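Local coordinates for BolA (Coxiella burnetii, PDB 3TR3), which is of unknown function but belongs to the stress-linked BolA/IbaG family, several of whose members partner monothiol glutaredoxins in iron–sulfur cluster trafficking, at residues K11-T16 / S64-L69; C39-G44 / H51-N56. All blocks are in the same frame, centred on the assembly; numbering follows the deposited sequence.

Both contacts are partly buried and lie on opposite sides of the chain's centre, about 14 Å apart between centres. Contact 1 joins helix 7-17 to the chain that leaves helix 59-65 and enters strand 68-74; contact 2 sets the loop after strand 32-38 against helix 47-57 and is nested within the chain closed by contact 1. They meet where Tyr55 OH approaches Leu69 O at 3.1 Å, a probable hydrogen bond, and where Ile14 packs on Val54. Each is apolar at its buried centre. Beside contact 1 lie an internal salt bridge of helix 7-17 and a cobalt ligand, whereas contact 2 has a threonine methyl at its exposed margin.

Contact 1 (K11-T16 / S64-L69); sequences KQWIET and SDIHAL. With CO (cobalt (II) ion), chain D.
Trp13 and Ile66 meet through carbon atoms alone in this small interface. The six-membered part of the indole offers its edge, with CZ3 lying 4.1 Å from Ile66 CD1, and the methyl sits near the ring plane rather than over a face. Ile66 CG1 is almost as close to the same carbon, so two successive atoms of its longer branch lie near CZ3 while the two side chains slide past each other in opposite directions. That branch is placed by CG1 standing anti to the carbonyl carbon of Ile66 (chi1 -53°).

No polar bond crosses the interface. Asp65 OD2 comes obliquely to within 4.4 Å of Trp13 CH2, but its stronger hydrogen bond is with His61 ND1. The His61 ring also stacks on the indole, so histidine links the carboxylate to the tryptophan. Internal to helix 7-17 and away from 64-69, Lys11 NZ and Glu15 OE2 form a salt bridge of 3.3 Å, one turn apart, whose hydrogen bonds are weak. There too, Thr16 OG1 returns to Gln12 O at 2.9 Å from above the carbonyl plane, and Thr16 N reaches the same oxygen from the opposite face.

Metal binding falls to His67, in the turn between helix 59-65 and strand 68-74, whose NE2 binds the cobalt ion at 2.2 Å; His32 supplies the other protein ligand. In some BolA-glutaredoxin complexes a BolA histidine is thought to help bind the cluster; whether the cobalt pair here corresponds is not established.

In the alpha/beta fold, Ile66 and Leu69 pack on Phe33 of strand 32-38, and Ala68 makes backbone bonds to His31 and Phe33. Ile14 meets Val23 of strand 22-28, so helix 7-17 lies against the sheet, while Lys11 packs on Glu27 of the second subunit.

Contact 2 (C39-G44 / H51-N56); sequences CPTFEG and HRLVYN
The Phe42 ring meets Val54 through its far carbon, CZ, which lies 3.8 Å from Val54 CG2 in an oblique approach. One face of the same ring is covered by Cys39 CB, 3.6 Å above the plane and over its centre, so the phenyl is backed by its own loop while its tip reaches the helix. The side chains of Phe42 and Val54 cross at about a right angle. CG of Phe42 stands anti to its carbonyl carbon, and this torsion (chi1 -61°) brings the end of the ring up to helix 47-57. A second flat group, the Tyr55 ring, has His51 O 3.3 Å above one face, offset toward the rim, a contact within segment 51-56 that takes no part in the Phe42 packing.

Nearer the surface, Thr41 CG2 touches Leu53 CD1 at 4.0 Å, again with the side chains at roughly a right angle. The methyl branch of Thr41 is the one that stands anti to the backbone N, and it is this branch that touches the leucine.

The loop is shaped by its own backbone. Phe42 N donates to Cys39 O at 3.2 Å and Glu43 N to Pro40 O, the i to i+3 pattern of a 3-10 turn; Thr41 N adds a weak bond to Cys39 SG. Gly44 then takes a positive phi of 84° as the chain leads on to helix 47-57.

Phe42 also rests on Thr73 and Val54 on Leu71, both of strand 68-74, so the loop and the helix share the sheet as a floor. Between 39-44 and 51-56 the contact is made by carbon atoms alone, with no directional bond, and the hydrogen bonds of 39-44 described here lie within its own turn.

Contact 1 (K11-T16 / S64-L69)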
loop_
_atom_site.group_PDB
_atom_site.type_symbol
_atom_site.label_atom_id
_atom_site.label_comp_id
_atom_site.label_asym_id
_atom_site.label_seq_id
_atom_site.Cartn_x
_atom_site.Cartn_y
_atom_site.Cartn_z
ATOM N N LYS B 11 3.995 7.272 1.013
ATOM C CA LYS B 11 4.389 6.206 0.102
ATOM C C LYS B 11 5.351 6.666 -0.988
ATOM O O LYS B 11 6.361 5.984 -1.259
ATOM C CB LYS B 11 3.159 5.533 -0.526
ATOM C CG LYS B 11 3.426 4.859 -1.858
ATOM C CD LYS B 11 2.239 3.980 -2.267
ATOM C CE LYS B 11 2.270 3.670 -3.760
ATOM N NZ LYS B 11 3.172 2.554 -4.117
ATOM N N GLN B 12 5.034 7.803 -1.617
ATOM C CA GLN B 12 5.916 8.374 -2.618
ATOM C C GLN B 12 7.300 8.809 -2.068
ATOM O O GLN B 12 8.312 8.565 -2.702
ATOM C CB GLN B 12 5.223 9.533 -3.334
ATOM C CG GLN B 12 4.058 9.067 -4.216
ATOM C CD GLN B 12 3.484 10.183 -5.101
ATOM O OE1 GLN B 12 3.320 11.339 -4.664
ATOM N NE2 GLN B 12 3.174 9.837 -6.356
ATOM N N TRP B 13 7.317 9.465 -0.904
ATOM C CA TRP B 13 8.527 10.020 -0.309
ATOM C C TRP B 13 9.512 8.913 0.081
ATOM O O TRP B 13 10.703 9.014 -0.191
ATOM C CB TRP B 13 8.192 10.864 0.924
ATOM C CG TRP B 13 7.438 12.140 0.657
ATOM C CD1 TRP B 13 7.376 12.833 -0.520
ATOM C CD2 TRP B 13 6.613 12.870 1.591
ATOM N NE1 TRP B 13 6.583 13.949 -0.377
ATOM C CE2 TRP B 13 6.104 14.000 0.905
ATOM C CE3 TRP B 13 6.271 12.683 2.941
ATOM C CZ2 TRP B 13 5.260 14.938 1.518
ATOM C CZ3 TRP B 13 5.442 13.612 3.555
ATOM C CH2 TRP B 13 4.941 14.730 2.838
ATOM N N ILE B 14 9.010 7.852 0.703
ATOM C CA ILE B 14 9.861 6.749 1.114
ATOM C C ILE B 14 10.405 6.002 -0.096
ATOM O O ILE B 14 11.578 5.683 -0.142
ATOM C CB ILE B 14 9.132 5.772 2.028
ATOM C CG1 ILE B 14 8.701 6.454 3.326
ATOM C CG2 ILE B 14 10.003 4.571 2.306
ATOM C CD1 ILE B 14 7.779 5.523 4.206
ATOM N N GLU B 15 9.567 5.741 -1.094
ATOM C CA GLU B 15 10.055 5.090 -2.314
ATOM C C GLU B 15 11.024 5.950 -3.144
ATOM O O GLU B 15 11.834 5.436 -3.890
ATOM C CB GLU B 15 8.896 4.580 -3.169
ATOM C CG GLU B 15 8.062 3.520 -2.449
ATOM C CD GLU B 15 6.806 3.124 -3.213
ATOM O OE1 GLU B 15 6.409 3.861 -4.145
ATOM O OE2 GLU B 15 6.224 2.069 -2.877
ATOM N N THR B 16 10.932 7.259 -3.002
ATOM C CA THR B 16 11.826 8.161 -3.684
ATOM C C THR B 16 13.169 8.165 -2.973
ATOM O O THR B 16 14.186 8.020 -3.607
ATOM C CB THR B 16 11.237 9.590 -3.739
ATOM O OG1 THR B 16 10.156 9.605 -4.677
ATOM C CG2 THR B 16 12.274 10.619 -4.181
ATOM N N SER B 64 9.781 17.976 9.871
ATOM C CA SER B 64 8.811 19.078 9.946
ATOM C C SER B 64 7.325 18.744 9.651
ATOM O O SER B 64 6.442 19.388 10.193
ATOM C CB SER B 64 9.255 20.204 9.002
ATOM O OG SER B 64 10.375 20.867 9.557
ATOM N N ASP B 65 7.054 17.767 8.784
ATOM C CA ASP B 65 5.684 17.550 8.274
ATOM C C ASP B 65 4.920 16.401 8.921
ATOM O O ASP B 65 3.707 16.504 9.100
ATOM C CB ASP B 65 5.681 17.319 6.760
ATOM C CG ASP B 65 6.300 18.469 5.991
ATOM O OD1 ASP B 65 6.361 19.615 6.524
ATOM O OD2 ASP B 65 6.714 18.219 4.838
ATOM N N ILE B 66 5.627 15.307 9.244
ATOM C CA ILE B 66 5.009 14.093 9.751
ATOM C C ILE B 66 5.116 14.056 11.265
ATOM O O ILE B 66 6.209 13.940 11.798
ATOM C CB ILE B 66 5.667 12.845 9.156
ATOM C CG1 ILE B 66 5.706 12.909 7.637
ATOM C CG2 ILE B 66 5.002 11.561 9.629
ATOM C CD1 ILE B 66 6.418 11.729 7.053
ATOM N N HIS B 67 3.981 14.162 11.955
ATOM C CA HIS B 67 3.972 14.204 13.410
ATOM C C HIS B 67 4.406 12.853 14.016
ATOM O O HIS B 67 5.265 12.804 14.916
ATOM C CB HIS B 67 2.589 14.722 13.902
ATOM C CG HIS B 67 2.251 14.396 15.331
ATOM N ND1 HIS B 67 2.718 15.128 16.402
ATOM C CD2 HIS B 67 1.428 13.450 15.854
ATOM C CE1 HIS B 67 2.239 14.624 17.525
ATOM N NE2 HIS B 67 1.454 13.605 17.218
ATOM N N ALA B 68 3.838 11.750 13.534
ATOM C CA ALA B 68 4.168 10.426 14.098
ATOM C C ALA B 68 4.066 9.368 13.039
ATOM O O ALA B 68 3.144 9.398 12.215
ATOM C CB ALA B 68 3.280 10.083 15.283
ATOM N N LEU B 69 5.053 8.475 13.011
ATOM C CA LEU B 69 5.107 7.452 11.995
ATOM C C LEU B 69 5.606 6.153 12.588
ATOM O O LEU B 69 6.713 6.076 12.993
ATOM C CB LEU B 69 6.007 7.887 10.857
ATOM C CG LEU B 69 6.269 6.807 9.811
ATOM C CD1 LEU B 69 4.934 6.243 9.241
ATOM C CD2 LEU B 69 7.146 7.361 8.713
HETATM CO CO CO D . -0.060 12.827 18.684
#

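Contact 2 (C39-G44 / H51-N56)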
loop_
_atom_site.group_PDB
_atom_site.type_symbol
_atom_site.label_atom_id
_atom_site.label_comp_id
_atom_site.label_asym_id
_atom_site.label_seq_id
_atom_site.Cartn_x
_atom_site.Cartn_y
_atom_site.Cartn_z
ATOM N N CYS B 39 12.178 -3.680 1.766
ATOM C CA CYS B 39 13.442 -3.291 1.140
ATOM C C CYS B 39 14.497 -4.401 1.350
ATOM O O CYS B 39 14.715 -4.835 2.492
ATOM C CB CYS B 39 13.934 -1.973 1.742
ATOM S SG CYS B 39 15.243 -1.193 0.796
ATOM N N PRO B 40 15.140 -4.873 0.254
ATOM C CA PRO B 40 16.209 -5.881 0.378
ATOM C C PRO B 40 17.438 -5.346 1.146
ATOM O O PRO B 40 18.204 -6.128 1.694
ATOM C CB PRO B 40 16.558 -6.214 -1.085
ATOM C CG PRO B 40 16.147 -4.980 -1.864
ATOM C CD PRO B 40 14.911 -4.484 -1.153
ATOM N N THR B 41 17.582 -4.026 1.214
ATOM C CA THR B 41 18.654 -3.371 1.964
ATOM C C THR B 41 18.567 -3.623 3.487
ATOM O O THR B 41 19.540 -3.452 4.226
ATOM C CB THR B 41 18.669 -1.845 1.623
ATOM O OG1 THR B 41 19.016 -1.675 0.244
ATOM C CG2 THR B 41 19.635 -1.058 2.468
ATOM N N PHE B 42 17.402 -4.037 3.963
ATOM C CA PHE B 42 17.233 -4.313 5.395
ATOM C C PHE B 42 17.896 -5.648 5.751
ATOM O O PHE B 42 18.022 -5.984 6.919
ATOM C CB PHE B 42 15.749 -4.360 5.820
ATOM C CG PHE B 42 14.975 -3.074 5.588
ATOM C CD1 PHE B 42 15.605 -1.846 5.590
ATOM C CD2 PHE B 42 13.592 -3.113 5.388
ATOM C CE1 PHE B 42 14.861 -0.669 5.376
ATOM C CE2 PHE B 42 12.850 -1.948 5.191
ATOM C CZ PHE B 42 13.497 -0.711 5.192
ATOM N N GLU B 43 18.314 -6.420 4.753
ATOM C CA GLU B 43 18.941 -7.713 5.064
ATOM C C GLU B 43 20.143 -7.534 5.982
ATOM O O GLU B 43 21.088 -6.784 5.660
ATOM C CB GLU B 43 19.321 -8.475 3.796
ATOM C CG GLU B 43 19.768 -9.889 4.050
ATOM C CD GLU B 43 18.663 -10.790 4.588
ATOM O OE1 GLU B 43 17.614 -10.975 3.881
ATOM O OE2 GLU B 43 18.857 -11.317 5.718
ATOM N N GLY B 44 20.094 -8.169 7.153
ATOM C CA GLY B 44 21.237 -8.143 8.079
ATOM C C GLY B 44 21.259 -6.905 8.959
ATOM O O GLY B 44 22.204 -6.693 9.709
ATOM N N HIS B 51 14.525 1.034 10.606
ATOM C CA HIS B 51 13.669 2.199 10.861
ATOM C C HIS B 51 14.394 3.506 10.598
ATOM O O HIS B 51 13.818 4.414 10.024
ATOM C CB HIS B 51 13.093 2.181 12.289
ATOM C CG HIS B 51 12.104 1.079 12.540
ATOM N ND1 HIS B 51 11.214 1.107 13.594
ATOM C CD2 HIS B 51 11.868 -0.086 11.881
ATOM C CE1 HIS B 51 10.478 0.011 13.572
ATOM N NE2 HIS B 51 10.870 -0.739 12.558
ATOM N N ARG B 52 15.661 3.601 10.998
ATOM C CA ARG B 52 16.400 4.838 10.778
ATOM C C ARG B 52 16.643 5.149 9.304
ATOM O O ARG B 52 16.572 6.319 8.888
ATOM C CB ARG B 52 17.701 4.843 11.568
ATOM C CG ARG B 52 17.430 5.064 13.014
ATOM C CD ARG B 52 18.641 4.793 13.833
ATOM N NE ARG B 52 18.439 5.283 15.191
ATOM C CZ ARG B 52 19.372 5.265 16.143
ATOM N NH1 ARG B 52 20.587 4.772 15.885
ATOM N NH2 ARG B 52 19.085 5.739 17.354
ATOM N N LEU B 53 16.923 4.116 8.513
ATOM C CA LEU B 53 17.082 4.328 7.076
ATOM C C LEU B 53 15.813 4.981 6.479
ATOM O O LEU B 53 15.907 5.870 5.620
ATOM C CB LEU B 53 17.396 3.022 6.362
ATOM C CG LEU B 53 18.874 2.636 6.342
ATOM C CD1 LEU B 53 19.102 1.276 5.636
ATOM C CD2 LEU B 53 19.722 3.768 5.709
ATOM N N VAL B 54 14.640 4.536 6.958
ATOM C CA VAL B 54 13.374 5.016 6.462
ATOM C C VAL B 54 13.135 6.475 6.899
ATOM O O VAL B 54 12.800 7.329 6.063
ATOM C CB VAL B 54 12.190 4.088 6.875
ATOM C CG1 VAL B 54 10.873 4.757 6.537
ATOM C CG2 VAL B 54 12.297 2.703 6.193
ATOM N N TYR B 55 13.354 6.769 8.184
ATOM C CA TYR B 55 13.223 8.137 8.675
ATOM C C TYR B 55 14.199 9.058 7.958
ATOM O O TYR B 55 13.902 10.221 7.715
ATOM C CB TYR B 55 13.495 8.220 10.169
ATOM C CG TYR B 55 12.534 7.448 11.027
ATOM C CD1 TYR B 55 11.185 7.392 10.694
ATOM C CD2 TYR B 55 12.960 6.787 12.189
ATOM C CE1 TYR B 55 10.282 6.683 11.470
ATOM C CE2 TYR B 55 12.051 6.067 12.982
ATOM C CZ TYR B 55 10.705 6.024 12.613
ATOM O OH TYR B 55 9.746 5.343 13.370
ATOM N N ASN B 56 15.392 8.542 7.657
ATOM C CA ASN B 56 16.399 9.339 6.977
ATOM C C ASN B 56 16.030 9.604 5.507
ATOM O O ASN B 56 16.214 10.711 5.006
ATOM C CB ASN B 56 17.775 8.665 7.117
ATOM C CG ASN B 56 18.889 9.465 6.477
ATOM O OD1 ASN B 56 19.181 9.275 5.290
ATOM N ND2 ASN B 56 19.523 10.360 7.252
#